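Local coordinates for protein paenibacillus xanthan lyase (PDB 6F2P) that cleaves the polysaccharide xanthan as a lyase of polysaccharide lyase family 8, at residues P635-Q647 against K650-N663. Numbering follows the deposited sequence.
With CA (calcium ion), chain B.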
loop_
_atom_site.group_PDB
_atom_site.type_symbol
_atom_site.label_atom_id
_atom_site.label_comp_id
_atom_site.label_asym_id
_atom_site.label_seq_id
_atom_site.Cartn_x
_atom_site.Cartn_y
_atom_site.Cartn_z
ATOM N N PRO A 635 26.288 -8.905 -15.243
ATOM C CA PRO A 635 25.246 -8.489 -14.298
ATOM C C PRO A 635 24.356 -9.646 -13.926
ATOM O O PRO A 635 24.019 -10.443 -14.791
ATOM C CB PRO A 635 24.431 -7.467 -15.097
ATOM C CG PRO A 635 25.330 -7.021 -16.191
ATOM C CD PRO A 635 26.174 -8.204 -16.530
ATOM N N GLN A 636 23.975 -9.722 -12.655
ATOM C CA GLN A 636 23.055 -10.748 -12.194
ATOM C C GLN A 636 21.601 -10.325 -12.432
ATOM O O GLN A 636 20.677 -11.033 -12.031
ATOM C CB GLN A 636 23.274 -11.041 -10.711
ATOM C CG GLN A 636 24.727 -11.202 -10.296
ATOM C CD GLN A 636 24.887 -11.180 -8.794
ATOM O OE1 GLN A 636 23.907 -11.112 -8.061
ATOM N NE2 GLN A 636 26.122 -11.225 -8.325
ATOM N N ILE A 637 21.396 -9.174 -13.077
ATOM C CA ILE A 637 20.043 -8.730 -13.430
ATOM C C ILE A 637 19.892 -8.470 -14.928
ATOM O O ILE A 637 20.862 -8.144 -15.612
ATOM C CB ILE A 637 19.613 -7.457 -12.655
ATOM C CG1 ILE A 637 20.547 -6.291 -12.977
ATOM C CG2 ILE A 637 19.557 -7.720 -11.149
ATOM C CD1 ILE A 637 19.954 -5.279 -13.932
ATOM N N SER A 638 18.672 -8.612 -15.434
ATOM C CA SER A 638 18.389 -8.286 -16.826
ATOM C C SER A 638 17.129 -7.454 -16.936
ATOM O O SER A 638 16.059 -7.864 -16.501
ATOM C CB SER A 638 18.269 -9.547 -17.668
ATOM O OG SER A 638 19.512 -10.217 -17.682
ATOM N N ILE A 639 17.259 -6.269 -17.507
ATOM C CA ILE A 639 16.112 -5.399 -17.640
ATOM C C ILE A 639 15.332 -5.861 -18.857
ATOM O O ILE A 639 15.829 -5.810 -19.979
ATOM C CB ILE A 639 16.544 -3.922 -17.722
ATOM C CG1 ILE A 639 17.179 -3.507 -16.388
ATOM C CG2 ILE A 639 15.368 -3.027 -18.037
ATOM C CD1 ILE A 639 17.946 -2.212 -16.440
ATOM N N LEU A 640 14.122 -6.354 -18.615
ATOM C CA LEU A 640 13.303 -6.937 -19.664
ATOM C C LEU A 640 12.630 -5.850 -20.469
ATOM O O LEU A 640 12.425 -5.996 -21.678
ATOM C CB LEU A 640 12.248 -7.872 -19.066
ATOM C CG LEU A 640 12.807 -8.974 -18.161
ATOM C CD1 LEU A 640 11.699 -9.870 -17.642
ATOM C CD2 LEU A 640 13.869 -9.794 -18.876
ATOM N N GLU A 641 12.280 -4.766 -19.782
ATOM C CA GLU A 641 11.626 -3.620 -20.398
ATOM C C GLU A 641 11.708 -2.455 -19.447
ATOM O O GLU A 641 11.677 -2.636 -18.235
ATOM C CB GLU A 641 10.153 -3.916 -20.686
ATOM C CG GLU A 641 9.396 -2.774 -21.361
ATOM C CD GLU A 641 8.005 -3.183 -21.804
ATOM O OE1 GLU A 641 7.247 -2.315 -22.290
ATOM O OE2 GLU A 641 7.667 -4.376 -21.667
ATOM N N ASN A 642 11.825 -1.259 -20.004
ATOM C CA ASN A 642 11.731 -0.041 -19.222
ATOM C C ASN A 642 11.028 1.027 -20.051
ATOM O O ASN A 642 11.672 1.863 -20.694
ATOM C CB ASN A 642 13.120 0.411 -18.792
ATOM C CG ASN A 642 13.098 1.720 -18.048
ATOM O OD1 ASN A 642 12.099 2.079 -17.431
ATOM N ND2 ASN A 642 14.200 2.452 -18.116
ATOM N N SER A 643 9.700 0.963 -20.061
ATOM C CA SER A 643 8.896 1.886 -20.846
ATOM C C SER A 643 7.751 2.416 -20.001
ATOM O O SER A 643 7.625 2.075 -18.824
ATOM C CB SER A 643 8.319 1.182 -22.069
ATOM O OG SER A 643 7.269 0.308 -21.692
ATOM N N SER A 644 6.910 3.237 -20.617
ATOM C CA SER A 644 5.754 3.803 -19.942
ATOM C C SER A 644 4.624 2.773 -19.852
ATOM O O SER A 644 3.581 3.016 -19.244
ATOM C CB SER A 644 5.280 5.053 -20.684
ATOM O OG SER A 644 4.837 4.708 -21.983
ATOM N N SER A 645 4.831 1.613 -20.457
ATOM C CA SER A 645 3.792 0.601 -20.453
ATOM C C SER A 645 4.091 -0.412 -19.356
ATOM O O SER A 645 3.173 -0.920 -18.701
ATOM C CB SER A 645 3.670 -0.068 -21.823
ATOM O OG SER A 645 2.619 -1.022 -21.825
ATOM N N ALA A 646 5.378 -0.684 -19.145
ATOM C CA ALA A 646 5.800 -1.605 -18.098
ATOM C C ALA A 646 7.275 -1.458 -17.802
ATOM O O ALA A 646 8.043 -0.979 -18.640
ATOM C CB ALA A 646 5.493 -3.048 -18.495
ATOM N N GLN A 647 7.668 -1.895 -16.614
ATOM C CA GLN A 647 9.061 -1.861 -16.204
ATOM C C GLN A 647 9.349 -3.185 -15.532
ATOM O O GLN A 647 8.707 -3.543 -14.545
ATOM C CB GLN A 647 9.324 -0.691 -15.239
ATOM C CG GLN A 647 9.126 0.668 -15.891
ATOM C CD GLN A 647 9.206 1.811 -14.916
ATOM O OE1 GLN A 647 8.330 1.982 -14.063
ATOM N NE2 GLN A 647 10.260 2.614 -15.034
ATOM N N LYS A 650 14.628 -8.981 -14.129
ATOM C CA LYS A 650 14.807 -10.351 -13.667
ATOM C C LYS A 650 16.205 -10.512 -13.071
ATOM O O LYS A 650 17.191 -10.129 -13.685
ATOM C CB LYS A 650 14.597 -11.343 -14.820
ATOM C CG LYS A 650 15.041 -12.782 -14.509
ATOM C CD LYS A 650 14.396 -13.796 -15.451
ATOM C CE LYS A 650 14.686 -15.244 -15.014
ATOM N NZ LYS A 650 13.883 -16.266 -15.776
ATOM N N GLU A 651 16.279 -11.052 -11.863
ATOM C CA GLU A 651 17.560 -11.418 -11.280
ATOM C C GLU A 651 17.809 -12.864 -11.674
ATOM O O GLU A 651 17.107 -13.761 -11.212
ATOM C CB GLU A 651 17.508 -11.282 -9.762
ATOM C CG GLU A 651 18.834 -10.903 -9.112
ATOM C CD GLU A 651 19.711 -12.108 -8.776
ATOM O OE1 GLU A 651 20.805 -11.887 -8.218
ATOM O OE2 GLU A 651 19.315 -13.264 -9.060
ATOM N N THR A 652 18.803 -13.089 -12.528
ATOM C CA THR A 652 18.985 -14.398 -13.162
ATOM C C THR A 652 19.614 -15.473 -12.279
ATOM O O THR A 652 19.596 -16.652 -12.635
ATOM C CB THR A 652 19.791 -14.287 -14.462
ATOM O OG1 THR A 652 21.097 -13.765 -14.174
ATOM C CG2 THR A 652 19.069 -13.376 -15.454
ATOM N N GLN A 653 20.176 -15.075 -11.145
ATOM C CA GLN A 653 20.686 -16.043 -10.186
ATOM C C GLN A 653 19.523 -16.601 -9.388
ATOM O O GLN A 653 19.404 -17.811 -9.203
ATOM C CB GLN A 653 21.666 -15.383 -9.216
ATOM C CG GLN A 653 22.838 -14.708 -9.879
ATOM C CD GLN A 653 24.039 -15.620 -9.992
ATOM O OE1 GLN A 653 25.052 -15.414 -9.314
ATOM N NE2 GLN A 653 23.941 -16.636 -10.854
ATOM N N LEU A 654 18.669 -15.705 -8.904
ATOM C CA LEU A 654 17.541 -16.081 -8.056
ATOM C C LEU A 654 16.368 -16.614 -8.876
ATOM O O LEU A 654 15.449 -17.246 -8.341
ATOM C CB LEU A 654 17.073 -14.867 -7.256
ATOM C CG LEU A 654 18.012 -14.281 -6.206
ATOM C CD1 LEU A 654 17.395 -13.027 -5.611
ATOM C CD2 LEU A 654 18.259 -15.312 -5.132
ATOM N N ASN A 655 16.404 -16.343 -10.174
ATOM C CA ASN A 655 15.244 -16.544 -11.031
ATOM C C ASN A 655 13.985 -15.898 -10.448
ATOM O O ASN A 655 12.895 -16.478 -10.456
ATOM C CB ASN A 655 15.055 -18.028 -11.342
ATOM C CG ASN A 655 16.225 -18.598 -12.116
ATOM O OD1 ASN A 655 16.578 -18.086 -13.185
ATOM N ND2 ASN A 655 16.859 -19.635 -11.565
ATOM N N VAL A 656 14.168 -14.685 -9.930
ATOM C CA VAL A 656 13.071 -13.856 -9.444
ATOM C C VAL A 656 12.866 -12.706 -10.418
ATOM O O VAL A 656 13.823 -12.024 -10.795
ATOM C CB VAL A 656 13.376 -13.277 -8.058
ATOM C CG1 VAL A 656 12.366 -12.190 -7.703
ATOM C CG2 VAL A 656 13.383 -14.378 -7.010
ATOM N N THR A 657 11.625 -12.504 -10.845
ATOM C CA THR A 657 11.315 -11.420 -11.767
ATOM C C THR A 657 10.319 -10.478 -11.117
ATOM O O THR A 657 9.369 -10.919 -10.479
ATOM C CB THR A 657 10.707 -11.951 -13.082
ATOM O OG1 THR A 657 11.510 -13.027 -13.598
ATOM C CG2 THR A 657 10.611 -10.847 -14.108
ATOM N N GLY A 658 10.548 -9.177 -11.259
ATOM C CA GLY A 658 9.599 -8.182 -10.792
ATOM C C GLY A 658 9.082 -7.380 -11.974
ATOM O O GLY A 658 9.852 -7.018 -12.874
ATOM N N ILE A 659 7.779 -7.110 -11.991
ATOM C CA ILE A 659 7.182 -6.331 -13.070
ATOM C C ILE A 659 6.150 -5.328 -12.569
ATOM O O ILE A 659 5.263 -5.687 -11.802
ATOM C CB ILE A 659 6.438 -7.226 -14.060
ATOM C CG1 ILE A 659 7.307 -8.408 -14.506
ATOM C CG2 ILE A 659 5.945 -6.393 -15.243
ATOM C CD1 ILE A 659 6.584 -9.397 -15.402
ATOM N N ASN A 660 6.258 -4.078 -13.016
ATOM C CA ASN A 660 5.195 -3.107 -12.807
ATOM C C ASN A 660 4.436 -2.829 -14.111
ATOM O O ASN A 660 5.037 -2.461 -15.121
ATOM C CB ASN A 660 5.744 -1.807 -12.221
ATOM C CG ASN A 660 6.242 -1.963 -10.783
ATOM O OD1 ASN A 660 5.763 -2.818 -10.034
ATOM N ND2 ASN A 660 7.205 -1.122 -10.393
ATOM N N PHE A 661 3.119 -3.025 -14.081
ATOM C CA PHE A 661 2.244 -2.739 -15.213
ATOM C C PHE A 661 1.511 -1.411 -15.006
ATOM O O PHE A 661 0.776 -1.245 -14.026
ATOM C CB PHE A 661 1.204 -3.847 -15.365
ATOM C CG PHE A 661 1.762 -5.157 -15.844
ATOM C CD1 PHE A 661 1.950 -5.391 -17.196
ATOM C CD2 PHE A 661 2.070 -6.166 -14.947
ATOM C CE1 PHE A 661 2.453 -6.608 -17.651
ATOM C CE2 PHE A 661 2.568 -7.381 -15.392
ATOM C CZ PHE A 661 2.756 -7.600 -16.745
ATOM N N TRP A 662 1.686 -0.482 -15.943
ATOM C CA TRP A 662 1.197 0.890 -15.777
ATOM C C TRP A 662 -0.184 1.190 -16.365
ATOM O O TRP A 662 -0.787 2.215 -16.039
ATOM C CB TRP A 662 2.216 1.881 -16.345
ATOM C CG TRP A 662 3.490 1.905 -15.570
ATOM C CD1 TRP A 662 4.706 1.447 -15.978
ATOM C CD2 TRP A 662 3.673 2.401 -14.239
ATOM N NE1 TRP A 662 5.638 1.628 -14.985
ATOM C CE2 TRP A 662 5.029 2.215 -13.908
ATOM C CE3 TRP A 662 2.824 2.992 -13.298
ATOM C CZ2 TRP A 662 5.555 2.597 -12.674
ATOM C CZ3 TRP A 662 3.349 3.371 -12.076
ATOM C CH2 TRP A 662 4.700 3.167 -11.773
ATOM N N ASN A 663 -0.684 0.311 -17.230
ATOM C CA ASN A 663 -1.925 0.590 -17.945
ATOM C C ASN A 663 -3.029 -0.424 -17.674
ATOM O O ASN A 663 -2.762 -1.583 -17.348
ATOM C CB ASN A 663 -1.667 0.683 -19.449
ATOM C CG ASN A 663 -0.638 1.741 -19.801
ATOM O OD1 ASN A 663 0.356 1.451 -20.461
ATOM N ND2 ASN A 663 -0.875 2.977 -19.367
HETATM CA CA CA B . 22.065 -10.742 -6.769
HETATM O O HOH W 1 2.336 3.231 -22.355
HETATM O O HOH W 2 0.332 -1.733 -18.339
#
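Gln636 and Glu651 run side by side to one calcium ion, which Gln636 OE1 binds at 2.3 Å and Glu651 OE1 at 2.2 Å. Their amide and carboxylate planes stand nearly square, 84° apart. A bend at the second torsion of Glu651 (chi2 -87°) turns its OE1 to the calcium. Asp490, Asp491 and Glu492 also bind it. Beside the site Gln636 CB touches Gln653 CG (3.8 Å); further along, Ser638 and Lys650 form a hydrogen-bonded antiparallel pair. At the far end Trp662 NE1 donates in its ring plane to Gln647 OE1 (2.9 Å), meeting it from above the amide plane in a bent bond (134°). Ser485 OG also bonds OE1, while Gln647 NE2 reaches Asn642 OD1 almost straight, fixing the amide's rotation. An alanine in place of Gln647 would probably leave the indole N-H and Asn642 OD1 without these partners. Asn660 CB lies over one indole face. These contacts join two successive hairpins, strands 637-642, 646-651 and 656-661, at one margin of an antiparallel sheet in the C-terminal beta-sandwich domain; strand 678-684 continues it beyond 656-661, and the calcium ties it to residues 490-492 of the super-sandwich domain.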